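Local coordinates for protein thiosulfate sulfurtransferase YnjE (Escherichia coli, PDB 2WLR) that catalyses the transfer of sulfur from thiosulfate to cyanide, giving thiocyanate and sulfite, and is built as a periplasmic monomer with three rhodanese repeats, at residues S307-K312 / E395-P400; W296-F299 / G305-Y308; Q36-P41 / E139-P144; D133-K138 / W148-A153. All coordinates share one frame; numbering follows the deposited sequence.

How the interactions relate
Interactions 1 and 2 lie in the third rhodanese repeat, with centres about 10 Å apart, and share S307 and Y308. Both hold one loop, which interaction 1 packs on the end of helix 392-396 and interaction 2 on helix 296-300. Interactions 1, 2 and 4 are partly buried, with I309, E298, L134 and V150 as their buried residues. Interaction 3 is mainly exposed, at L38 and E139, and joins the first repeat to the second through a leucine and a water. Interaction 4, helix-on-sheet packing in the second repeat, touches it where V140 meets D133. Interactions 1 and 4 are mostly apolar. Of the touching residues, only E298 brings a buried carboxylate, salt-bridged to R370.

Interaction 1: S307-K312 / E395-P400; sequences SYIKPK and EWSSDP
P311 and S397 bring the two backbones closest, with their CA atoms 6.3 Å apart, and the CB atoms of both point across the gap. The proline ring lies against the serine. P311 CB is 3.6 Å from S397 OG, and P311 CG is 3.8 Å from the carbonyl S397 O. The serine hydroxyl touches only ring carbons of the proline. It stands between its own backbone N and carbonyl carbon (chi1 68°) and bonds back to W393 O, one turn earlier. The contact therefore packs a proline on a hydroxyl that is already satisfied. I309 adds a looser touch, with CG2 4.3 Å from S397 OG, while its side chain also lies on W393 and Y394. In the rhodanese fold of this repeat, the meeting places the loop before strand 314-315 against the C-terminal end of helix 392-396. P311 O also accepts a bond from W393 NE1 of that helix. Beyond it, W396 to D399 form a type I turn. E395 O receives two donors from one residue: S398 N at 3.0 Å and S398 OG at 2.6 Å. The hydroxyl bond lies in the carbonyl plane, on a lone pair, with a C=O...OG angle of 140°.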
loop_
_atom_site.group_PDB
_atom_site.type_symbol
_atom_site.label_atom_id
_atom_site.label_comp_id
_atom_site.label_asym_id
_atom_site.label_seq_id
_atom_site.Cartn_x
_atom_site.Cartn_y
_atom_site.Cartn_z
ATOM N N SER A 307 -8.654 2.284 -23.154
ATOM C CA SER A 307 -9.015 2.662 -24.524
ATOM C C SER A 307 -8.336 1.789 -25.584
ATOM O O SER A 307 -8.900 1.567 -26.649
ATOM C CB SER A 307 -8.688 4.133 -24.767
ATOM O OG SER A 307 -7.293 4.385 -24.630
ATOM N N TYR A 308 -7.139 1.287 -25.274
ATOM C CA TYR A 308 -6.324 0.484 -26.213
ATOM C C TYR A 308 -6.436 -1.031 -26.013
ATOM O O TYR A 308 -5.778 -1.819 -26.713
ATOM C CB TYR A 308 -4.863 0.951 -26.143
ATOM C CG TYR A 308 -4.234 0.887 -24.762
ATOM C CD1 TYR A 308 -3.625 -0.265 -24.313
ATOM C CD2 TYR A 308 -4.257 1.994 -23.918
ATOM C CE1 TYR A 308 -3.043 -0.331 -23.054
ATOM C CE2 TYR A 308 -3.680 1.948 -22.661
ATOM C CZ TYR A 308 -3.079 0.775 -22.231
ATOM O OH TYR A 308 -2.506 0.741 -20.977
ATOM N N ILE A 309 -7.264 -1.460 -25.061
ATOM C CA ILE A 309 -7.574 -2.871 -24.889
ATOM C C ILE A 309 -9.005 -3.140 -25.313
ATOM O O ILE A 309 -9.955 -2.712 -24.653
ATOM C CB ILE A 309 -7.334 -3.391 -23.446
ATOM C CG1 ILE A 309 -5.897 -3.106 -23.015
ATOM C CG2 ILE A 309 -7.580 -4.884 -23.380
ATOM C CD1 ILE A 309 -5.605 -3.469 -21.550
ATOM N N LYS A 310 -9.153 -3.835 -26.438
ATOM C CA LYS A 310 -10.481 -4.088 -26.992
ATOM C C LYS A 310 -11.203 -5.248 -26.291
ATOM O O LYS A 310 -12.372 -5.117 -25.962
ATOM C CB LYS A 310 -10.373 -4.319 -28.513
ATOM C CG LYS A 310 -11.673 -4.670 -29.223
ATOM C CD LYS A 310 -12.621 -3.479 -29.350
ATOM C CE LYS A 310 -13.832 -3.845 -30.222
ATOM N NZ LYS A 310 -13.514 -3.931 -31.694
ATOM N N PRO A 311 -10.507 -6.371 -26.032
ATOM C CA PRO A 311 -11.179 -7.488 -25.374
ATOM C C PRO A 311 -11.673 -7.170 -23.971
ATOM O O PRO A 311 -10.988 -6.473 -23.208
ATOM C CB PRO A 311 -10.094 -8.562 -25.317
ATOM C CG PRO A 311 -9.198 -8.217 -26.455
ATOM C CD PRO A 311 -9.147 -6.751 -26.470
ATOM N N LYS A 312 -12.852 -7.699 -23.654
ATOM C CA LYS A 312 -13.497 -7.549 -22.353
ATOM C C LYS A 312 -13.593 -8.893 -21.683
ATOM O O LYS A 312 -13.725 -9.939 -22.345
ATOM C CB LYS A 312 -14.906 -6.971 -22.518
ATOM C CG LYS A 312 -14.939 -5.588 -23.088
ATOM C CD LYS A 312 -16.389 -5.156 -23.338
ATOM C CE LYS A 312 -16.473 -3.716 -23.794
ATOM N NZ LYS A 312 -17.843 -3.377 -24.309
ATOM N N GLU A 395 -1.984 -8.893 -22.076
ATOM C CA GLU A 395 -1.322 -10.021 -22.682
ATOM C C GLU A 395 -2.273 -11.200 -22.824
ATOM O O GLU A 395 -2.363 -11.795 -23.919
ATOM C CB GLU A 395 -0.094 -10.409 -21.874
ATOM C CG GLU A 395 0.726 -11.494 -22.570
ATOM C CD GLU A 395 1.833 -12.053 -21.742
ATOM O OE1 GLU A 395 1.715 -12.140 -20.492
ATOM O OE2 GLU A 395 2.820 -12.453 -22.387
ATOM N N TRP A 396 -2.955 -11.564 -21.745
ATOM C CA TRP A 396 -3.782 -12.779 -21.722
ATOM C C TRP A 396 -4.767 -12.747 -22.869
ATOM O O TRP A 396 -4.859 -13.709 -23.650
ATOM C CB TRP A 396 -4.526 -12.876 -20.397
ATOM C CG TRP A 396 -5.272 -14.138 -20.189
ATOM C CD1 TRP A 396 -6.584 -14.358 -20.432
ATOM C CD2 TRP A 396 -4.760 -15.328 -19.609
ATOM N NE1 TRP A 396 -6.926 -15.616 -20.065
ATOM C CE2 TRP A 396 -5.830 -16.256 -19.556
ATOM C CE3 TRP A 396 -3.499 -15.723 -19.141
ATOM C CZ2 TRP A 396 -5.678 -17.541 -19.055
ATOM C CZ3 TRP A 396 -3.355 -17.006 -18.644
ATOM C CH2 TRP A 396 -4.441 -17.897 -18.600
ATOM N N SER A 397 -5.461 -11.634 -23.013
ATOM C CA SER A 397 -6.549 -11.521 -23.973
ATOM C C SER A 397 -6.063 -11.240 -25.392
ATOM O O SER A 397 -6.874 -11.206 -26.325
ATOM C CB SER A 397 -7.567 -10.464 -23.502
ATOM O OG SER A 397 -7.061 -9.135 -23.529
ATOM N N SER A 398 -4.758 -11.054 -25.571
ATOM C CA SER A 398 -4.177 -10.896 -26.915
ATOM C C SER A 398 -4.271 -12.208 -27.695
ATOM O O SER A 398 -4.232 -12.199 -28.934
ATOM C CB SER A 398 -2.726 -10.389 -26.856
ATOM O OG SER A 398 -1.842 -11.400 -26.429
ATOM N N ASP A 399 -4.383 -13.318 -26.968
ATOM C CA ASP A 399 -4.669 -14.635 -27.542
ATOM C C ASP A 399 -6.103 -15.097 -27.193
ATOM O O ASP A 399 -6.369 -15.476 -26.052
ATOM C CB ASP A 399 -3.655 -15.637 -27.001
ATOM C CG ASP A 399 -3.759 -16.999 -27.659
ATOM O OD1 ASP A 399 -4.635 -17.159 -28.527
ATOM O OD2 ASP A 399 -2.959 -17.900 -27.302
ATOM N N PRO A 400 -7.023 -15.102 -28.186
ATOM C CA PRO A 400 -8.425 -15.499 -27.958
ATOM C C PRO A 400 -8.612 -16.903 -27.391
ATOM O O PRO A 400 -9.618 -17.176 -26.741
ATOM C CB PRO A 400 -9.041 -15.436 -29.359
ATOM C CG PRO A 400 -8.181 -14.509 -30.117
ATOM C CD PRO A 400 -6.802 -14.659 -29.572
#

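Interaction 2: W296-F299 / G305-Y308; sequences WPEF and GYSY
The ring of Y306 and the carboxylate of E298 are the flat groups that meet here, and their planes are 76° apart. E298 OE1 comes to the ring obliquely, 3.9 Å from Y306 CE1. Within the loop, Y306 CB lies over the centre of one face of the Y308 ring, 4.2 Å above its plane. The rest of the E298 side chain passes G305. Its CG is 3.9 Å from G305 CA, and its CD lies 4.0 Å from the same atom. G305 has no side chain on the side facing E298, so the glutamate chain packs against its CA. E298 CG sits anti to the carbonyl carbon (chi1 -72°), and the chain is extended beyond it, which carries the carboxylate past G305 to the tyrosine. No hydrogen bond joins the two segments. The buried carboxylate is held from outside them: OE2 by a hydrogen bond from S295 OG and a salt bridge to R370 NH1, and OE1 by a salt bridge to R294 NE. These two arginines would probably stabilise its negative charge. Y306 OH bonds to R370 NH2, so both residues of the contact hold the same guanidinium. R370 is thought, by similarity, to bind substrate. This is consistent with E298 and Y306 acting as a second shell that positions R370 at the end of the rhodanese active-site loop, which starts at the persulfide-forming C365.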
loop_
_atom_site.group_PDB
_atom_site.type_symbol
_atom_site.label_atom_id
_atom_site.label_comp_id
_atom_site.label_asym_id
_atom_site.label_seq_id
_atom_site.Cartn_x
_atom_site.Cartn_y
_atom_site.Cartn_z
ATOM N N TRP A 296 -14.547 -3.873 -10.378
ATOM C CA TRP A 296 -15.599 -4.861 -10.612
ATOM C C TRP A 296 -16.160 -4.825 -12.071
ATOM O O TRP A 296 -16.324 -5.889 -12.657
ATOM C CB TRP A 296 -16.712 -4.717 -9.546
ATOM C CG TRP A 296 -17.668 -5.832 -9.567
ATOM C CD1 TRP A 296 -18.965 -5.790 -10.002
ATOM C CD2 TRP A 296 -17.431 -7.158 -9.129
ATOM N NE1 TRP A 296 -19.525 -7.014 -9.859
ATOM C CE2 TRP A 296 -18.622 -7.883 -9.318
ATOM C CE3 TRP A 296 -16.319 -7.821 -8.584
ATOM C CZ2 TRP A 296 -18.725 -9.222 -8.999
ATOM C CZ3 TRP A 296 -16.426 -9.142 -8.275
ATOM C CH2 TRP A 296 -17.628 -9.844 -8.483
ATOM N N PRO A 297 -16.432 -3.636 -12.646
ATOM C CA PRO A 297 -16.865 -3.622 -14.072
ATOM C C PRO A 297 -15.877 -4.314 -15.031
ATOM O O PRO A 297 -16.283 -4.918 -16.028
ATOM C CB PRO A 297 -16.985 -2.138 -14.381
ATOM C CG PRO A 297 -17.375 -1.544 -13.054
ATOM C CD PRO A 297 -16.530 -2.302 -12.040
ATOM N N GLU A 298 -14.578 -4.197 -14.753
ATOM C CA GLU A 298 -13.582 -4.949 -15.506
ATOM C C GLU A 298 -13.671 -6.459 -15.227
ATOM O O GLU A 298 -13.631 -7.291 -16.137
ATOM C CB GLU A 298 -12.172 -4.461 -15.142
ATOM C CG GLU A 298 -11.802 -3.106 -15.661
ATOM C CD GLU A 298 -10.511 -2.609 -15.013
ATOM O OE1 GLU A 298 -9.430 -3.003 -15.507
ATOM O OE2 GLU A 298 -10.609 -1.881 -14.005
ATOM N N PHE A 299 -13.751 -6.829 -13.951
ATOM C CA PHE A 299 -13.808 -8.222 -13.526
ATOM C C PHE A 299 -15.006 -8.952 -14.142
ATOM O O PHE A 299 -14.886 -10.124 -14.499
ATOM C CB PHE A 299 -13.856 -8.314 -11.986
ATOM C CG PHE A 299 -13.729 -9.705 -11.440
ATOM C CD1 PHE A 299 -12.484 -10.347 -11.350
ATOM C CD2 PHE A 299 -14.850 -10.399 -10.989
ATOM C CE1 PHE A 299 -12.350 -11.595 -10.846
ATOM C CE2 PHE A 299 -14.711 -11.689 -10.478
ATOM C CZ PHE A 299 -13.456 -12.288 -10.417
ATOM N N GLY A 305 -11.451 -1.487 -19.334
ATOM C CA GLY A 305 -10.742 -0.535 -18.462
ATOM C C GLY A 305 -9.763 0.383 -19.189
ATOM O O GLY A 305 -9.240 1.341 -18.627
ATOM N N TYR A 306 -9.497 0.100 -20.468
ATOM C CA TYR A 306 -8.467 0.826 -21.213
ATOM C C TYR A 306 -8.901 1.071 -22.666
ATOM O O TYR A 306 -9.396 0.157 -23.331
ATOM C CB TYR A 306 -7.169 0.015 -21.227
ATOM C CG TYR A 306 -6.605 -0.291 -19.858
ATOM C CD1 TYR A 306 -7.110 -1.329 -19.116
ATOM C CD2 TYR A 306 -5.558 0.450 -19.335
ATOM C CE1 TYR A 306 -6.615 -1.644 -17.865
ATOM C CE2 TYR A 306 -5.039 0.150 -18.061
ATOM C CZ TYR A 306 -5.580 -0.899 -17.333
ATOM O OH TYR A 306 -5.074 -1.251 -16.083
ATOM N N SER A 307 -8.654 2.284 -23.154
ATOM C CA SER A 307 -9.015 2.662 -24.524
ATOM C C SER A 307 -8.336 1.789 -25.584
ATOM O O SER A 307 -8.900 1.567 -26.649
ATOM C CB SER A 307 -8.688 4.133 -24.767
ATOM O OG SER A 307 -7.293 4.385 -24.630
ATOM N N TYR A 308 -7.139 1.287 -25.274
ATOM C CA TYR A 308 -6.324 0.484 -26.213
ATOM C C TYR A 308 -6.436 -1.031 -26.013
ATOM O O TYR A 308 -5.778 -1.819 -26.713
ATOM C CB TYR A 308 -4.863 0.951 -26.143
ATOM C CG TYR A 308 -4.234 0.887 -24.762
ATOM C CD1 TYR A 308 -3.625 -0.265 -24.313
ATOM C CD2 TYR A 308 -4.257 1.994 -23.918
ATOM C CE1 TYR A 308 -3.043 -0.331 -23.054
ATOM C CE2 TYR A 308 -3.680 1.948 -22.661
ATOM C CZ TYR A 308 -3.079 0.775 -22.231
ATOM O OH TYR A 308 -2.506 0.741 -20.977
#

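Interaction 3: Q36-P41 / E139-P144; sequences QTLNGP and EVTAKP
L38 reaches from the first rhodanese repeat to E139, V140 and T141 of the second. From its CB, the side chain turns so that CG is anti to the carbonyl carbon (chi1 -75°). At CG it forks into two methyl groups, and these do the touching. CD1 goes to E139; the two side chains meet at a slant. It lies 3.8 Å from E139 CD and 3.9 Å from the carbonyl E139 O, with E139 CB and CG slightly further off. CD2 goes to the backbone that follows: it is 3.6 Å from T141 N and 3.7 Å from V140 C. The same methyl is 4.0 Å from T141 OG1. L38 is the second residue of a type II beta turn, T37 to G40, closed by G40 N on T37 O at 3.0 Å. The turn tip of one repeat so meets the loop between helix 128-135 and strand 148-154 of the next. T141 also touches W34 and P35 of the first repeat. N39, the third residue of the turn, is linked to T141 through a water. That water accepts from N39 N at 2.9 Å and is hydrogen-bonded to T141 OG1 at 2.7 Å. On the far side of its loop, V140 packs on W130 and D133.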
loop_
_atom_site.group_PDB
_atom_site.type_symbol
_atom_site.label_atom_id
_atom_site.label_comp_id
_atom_site.label_asym_id
_atom_site.label_seq_id
_atom_site.Cartn_x
_atom_site.Cartn_y
_atom_site.Cartn_z
ATOM N N GLN A 36 6.490 6.691 17.754
ATOM C CA GLN A 36 6.270 8.126 17.835
ATOM C C GLN A 36 7.544 8.871 18.250
ATOM O O GLN A 36 7.626 10.073 18.054
ATOM C CB GLN A 36 5.108 8.434 18.774
ATOM C CG GLN A 36 3.770 7.833 18.261
ATOM C CD GLN A 36 2.589 8.203 19.103
ATOM O OE1 GLN A 36 2.077 7.387 19.873
ATOM N NE2 GLN A 36 2.105 9.434 18.924
ATOM N N THR A 37 8.478 8.153 18.870
ATOM C CA THR A 37 9.801 8.692 19.263
ATOM C C THR A 37 10.790 7.554 19.058
ATOM O O THR A 37 10.415 6.387 19.008
ATOM C CB THR A 37 9.852 9.057 20.752
ATOM O OG1 THR A 37 9.495 7.913 21.534
ATOM C CG2 THR A 37 8.898 10.209 21.062
ATOM N N LEU A 38 12.072 7.875 18.948
ATOM C CA LEU A 38 13.092 6.845 18.742
ATOM C C LEU A 38 13.058 5.785 19.834
ATOM O O LEU A 38 13.009 6.135 21.024
ATOM C CB LEU A 38 14.476 7.505 18.714
ATOM C CG LEU A 38 14.823 8.259 17.472
ATOM C CD1 LEU A 38 16.102 9.053 17.672
ATOM C CD2 LEU A 38 14.919 7.338 16.234
ATOM N N ASN A 39 13.054 4.507 19.425
ATOM C CA ASN A 39 13.008 3.344 20.289
ATOM C C ASN A 39 11.741 3.255 21.144
ATOM O O ASN A 39 11.686 2.471 22.101
ATOM C CB ASN A 39 14.270 3.245 21.173
ATOM C CG ASN A 39 15.546 3.123 20.374
ATOM O OD1 ASN A 39 16.448 3.970 20.496
ATOM N ND2 ASN A 39 15.627 2.099 19.541
ATOM N N GLY A 40 10.730 4.052 20.784
ATOM C CA GLY A 40 9.446 4.019 21.441
ATOM C C GLY A 40 8.580 2.846 21.039
ATOM O O GLY A 40 8.945 2.066 20.196
ATOM N N PRO A 41 7.416 2.737 21.663
ATOM C CA PRO A 41 6.511 1.646 21.351
ATOM C C PRO A 41 6.201 1.571 19.847
ATOM O O PRO A 41 6.050 2.601 19.180
ATOM C CB PRO A 41 5.258 2.007 22.159
ATOM C CG PRO A 41 5.729 2.855 23.245
ATOM C CD PRO A 41 6.878 3.619 22.708
ATOM N N GLU A 139 18.552 11.435 13.250
ATOM C CA GLU A 139 18.390 10.007 13.494
ATOM C C GLU A 139 16.915 9.652 13.380
ATOM O O GLU A 139 16.078 10.297 14.002
ATOM C CB GLU A 139 18.890 9.605 14.886
ATOM C CG GLU A 139 18.960 8.114 15.102
ATOM C CD GLU A 139 19.457 7.715 16.484
ATOM O OE1 GLU A 139 20.035 8.549 17.210
ATOM O OE2 GLU A 139 19.269 6.539 16.844
ATOM N N VAL A 140 16.619 8.626 12.590
ATOM C CA VAL A 140 15.260 8.104 12.428
ATOM C C VAL A 140 15.253 6.616 12.597
ATOM O O VAL A 140 16.268 5.936 12.414
ATOM C CB VAL A 140 14.692 8.464 11.022
ATOM C CG1 VAL A 140 14.669 9.978 10.786
ATOM C CG2 VAL A 140 15.485 7.748 9.925
ATOM N N THR A 141 14.078 6.087 12.926
ATOM C CA THR A 141 13.841 4.664 12.980
ATOM C C THR A 141 14.076 4.043 11.607
ATOM O O THR A 141 13.697 4.649 10.592
ATOM C CB THR A 141 12.391 4.375 13.405
ATOM O OG1 THR A 141 12.136 4.967 14.682
ATOM C CG2 THR A 141 12.065 2.904 13.470
ATOM N N ALA A 142 14.666 2.860 11.577
ATOM C CA ALA A 142 14.843 2.098 10.328
ATOM C C ALA A 142 15.502 2.957 9.261
ATOM O O ALA A 142 15.083 3.021 8.107
ATOM C CB ALA A 142 13.498 1.556 9.860
ATOM N N LYS A 143 16.586 3.613 9.646
ATOM C CA LYS A 143 17.370 4.448 8.747
ATOM C C LYS A 143 17.977 3.602 7.620
ATOM O O LYS A 143 18.367 2.452 7.840
ATOM C CB LYS A 143 18.496 5.141 9.540
ATOM C CG LYS A 143 19.263 6.184 8.762
ATOM C CD LYS A 143 20.548 6.601 9.446
ATOM C CE LYS A 143 21.169 7.797 8.704
ATOM N NZ LYS A 143 22.331 8.403 9.413
ATOM N N PRO A 144 18.040 4.162 6.403
ATOM C CA PRO A 144 18.804 3.455 5.380
ATOM C C PRO A 144 20.218 3.061 5.845
ATOM O O PRO A 144 20.858 3.853 6.524
ATOM C CB PRO A 144 18.891 4.474 4.246
ATOM C CG PRO A 144 17.752 5.363 4.411
ATOM C CD PRO A 144 17.505 5.439 5.911
HETATM O O HOH W 1 13.297 3.612 16.729
#

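Interaction 4: D133-K138 / W148-A153; sequences DLQQGK and WKVIEA
L134 and Q135 meet W148 from the last turn of helix 128-135, where the carbonyl D133 O takes two backbone donors. K138 N binds it at 3.0 Å, and Q136 N makes a weak bond at 3.1 Å. G137 N bonds to L134 O, also at 3.1 Å. With the positive phi of G137, the bonds from K138 and G137 make a Schellman motif that ends the helix. Of this turn, L134 points at the strand, and the end of Q135 reaches it. L134 and W148 approach from opposite directions. L134 CD2 sits over one face of the indole, 3.6 Å from the centroid of the six-membered ring and 12° off its normal, a CH-pi contact. L134 CG lies over the same ring system, 3.7 Å from W148 CE2, and CD1 is near NE1. The tryptophan is turned to the helix by its first torsion, which sets CG between the backbone N and the carbonyl carbon (chi1 56°). Q135 crosses the indole at about a right angle. Its CG is 3.8 Å from W148 CH2, and its amide plane is only 22° from that of the ring. The extended chain takes Q135 NE2 to within 4.3 Å of V150 CG2. L134 also packs on I207 of the neighbouring strand and on P144. The arrangement is helix-on-sheet packing in a beta-alpha-beta crossover: helix 128-135 joins the parallel strands 125-126 and 148-154, between which 231-234 and 205-209 lie in the sheet at the centre of a rhodanese domain.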
loop_
_atom_site.group_PDB
_atom_site.type_symbol
_atom_site.label_atom_id
_atom_site.label_comp_id
_atom_site.label_asym_id
_atom_site.label_seq_id
_atom_site.Cartn_x
_atom_site.Cartn_y
_atom_site.Cartn_z
ATOM N N ASP A 133 12.744 14.323 8.353
ATOM C CA ASP A 133 13.809 14.147 9.354
ATOM C C ASP A 133 15.042 13.490 8.742
ATOM O O ASP A 133 16.172 13.928 9.018
ATOM C CB ASP A 133 13.332 13.324 10.565
ATOM C CG ASP A 133 12.299 14.044 11.418
ATOM O OD1 ASP A 133 12.168 15.271 11.319
ATOM O OD2 ASP A 133 11.594 13.352 12.185
ATOM N N LEU A 134 14.863 12.457 7.922
ATOM C CA LEU A 134 15.984 11.818 7.228
ATOM C C LEU A 134 16.759 12.845 6.419
ATOM O O LEU A 134 17.975 12.943 6.525
ATOM C CB LEU A 134 15.485 10.717 6.306
ATOM C CG LEU A 134 16.540 9.974 5.485
ATOM C CD1 LEU A 134 17.373 9.111 6.373
ATOM C CD2 LEU A 134 15.886 9.175 4.360
ATOM N N GLN A 135 16.045 13.633 5.620
ATOM C CA GLN A 135 16.674 14.641 4.764
ATOM C C GLN A 135 17.433 15.691 5.544
ATOM O O GLN A 135 18.394 16.305 5.036
ATOM C CB GLN A 135 15.617 15.347 3.919
ATOM C CG GLN A 135 14.956 14.481 2.898
ATOM C CD GLN A 135 13.762 15.155 2.201
ATOM O OE1 GLN A 135 13.191 16.137 2.684
ATOM N NE2 GLN A 135 13.375 14.606 1.060
ATOM N N GLN A 136 17.011 15.922 6.778
ATOM C CA GLN A 136 17.573 16.975 7.609
ATOM C C GLN A 136 18.756 16.472 8.435
ATOM O O GLN A 136 19.344 17.225 9.214
ATOM C CB GLN A 136 16.481 17.580 8.490
ATOM C CG GLN A 136 15.518 18.462 7.717
ATOM C CD GLN A 136 16.217 19.671 7.127
ATOM O OE1 GLN A 136 16.382 19.782 5.909
ATOM N NE2 GLN A 136 16.666 20.563 7.991
ATOM N N GLY A 137 19.117 15.209 8.233
ATOM C CA GLY A 137 20.250 14.579 8.900
ATOM C C GLY A 137 19.976 14.108 10.314
ATOM O O GLY A 137 20.906 13.872 11.076
ATOM N N LYS A 138 18.702 13.957 10.678
ATOM C CA LYS A 138 18.344 13.483 11.995
ATOM C C LYS A 138 18.388 11.967 12.044
ATOM O O LYS A 138 18.276 11.297 11.005
ATOM C CB LYS A 138 16.938 13.941 12.399
ATOM C CG LYS A 138 16.788 15.431 12.550
ATOM C CD LYS A 138 15.444 15.776 13.180
ATOM C CE LYS A 138 15.092 17.247 13.008
ATOM N NZ LYS A 138 16.223 18.147 13.312
ATOM N N TRP A 148 21.002 6.746 0.073
ATOM C CA TRP A 148 19.574 6.756 -0.223
ATOM C C TRP A 148 19.219 7.818 -1.259
ATOM O O TRP A 148 19.894 8.848 -1.427
ATOM C CB TRP A 148 18.739 6.904 1.073
ATOM C CG TRP A 148 19.056 8.124 1.928
ATOM C CD1 TRP A 148 19.940 8.190 2.980
ATOM C CD2 TRP A 148 18.466 9.415 1.830
ATOM N NE1 TRP A 148 19.963 9.445 3.497
ATOM C CE2 TRP A 148 19.062 10.225 2.821
ATOM C CE3 TRP A 148 17.517 9.975 0.986
ATOM C CZ2 TRP A 148 18.734 11.572 2.985
ATOM C CZ3 TRP A 148 17.189 11.308 1.144
ATOM C CH2 TRP A 148 17.798 12.098 2.136
ATOM N N LYS A 149 18.127 7.549 -1.969
ATOM C CA LYS A 149 17.567 8.418 -2.965
ATOM C C LYS A 149 16.067 8.525 -2.706
ATOM O O LYS A 149 15.434 7.504 -2.352
ATOM C CB LYS A 149 17.781 7.827 -4.362
ATOM C CG LYS A 149 19.209 7.553 -4.770
ATOM C CD LYS A 149 19.973 8.853 -4.940
ATOM C CE LYS A 149 21.129 8.750 -5.962
ATOM N NZ LYS A 149 22.418 8.571 -5.281
ATOM N N VAL A 150 15.511 9.703 -2.924
ATOM C CA VAL A 150 14.072 9.938 -2.972
ATOM C C VAL A 150 13.693 10.295 -4.398
ATOM O O VAL A 150 14.344 11.117 -5.029
ATOM C CB VAL A 150 13.637 11.041 -2.024
ATOM C CG1 VAL A 150 12.127 11.275 -2.122
ATOM C CG2 VAL A 150 14.018 10.673 -0.592
ATOM N N ILE A 151 12.674 9.644 -4.932
ATOM C CA ILE A 151 12.329 9.762 -6.336
ATOM C C ILE A 151 10.839 9.828 -6.516
ATOM O O ILE A 151 10.110 8.931 -6.036
ATOM C CB ILE A 151 12.860 8.559 -7.137
ATOM C CG1 ILE A 151 14.361 8.317 -6.865
ATOM C CG2 ILE A 151 12.663 8.782 -8.626
ATOM C CD1 ILE A 151 15.008 7.317 -7.768
ATOM N N GLU A 152 10.385 10.845 -7.236
ATOM C CA GLU A 152 8.997 10.985 -7.675
ATOM C C GLU A 152 8.822 10.229 -8.978
ATOM O O GLU A 152 9.628 10.363 -9.897
ATOM C CB GLU A 152 8.587 12.449 -7.929
ATOM C CG GLU A 152 7.138 12.569 -8.322
ATOM C CD GLU A 152 6.538 13.974 -8.254
ATOM O OE1 GLU A 152 7.060 14.889 -7.557
ATOM O OE2 GLU A 152 5.452 14.137 -8.880
ATOM N N ALA A 153 7.778 9.410 -9.058
ATOM C CA ALA A 153 7.452 8.654 -10.268
ATOM C C ALA A 153 6.113 9.118 -10.821
ATOM O O ALA A 153 5.151 9.302 -10.073
ATOM C CB ALA A 153 7.410 7.108 -9.953
#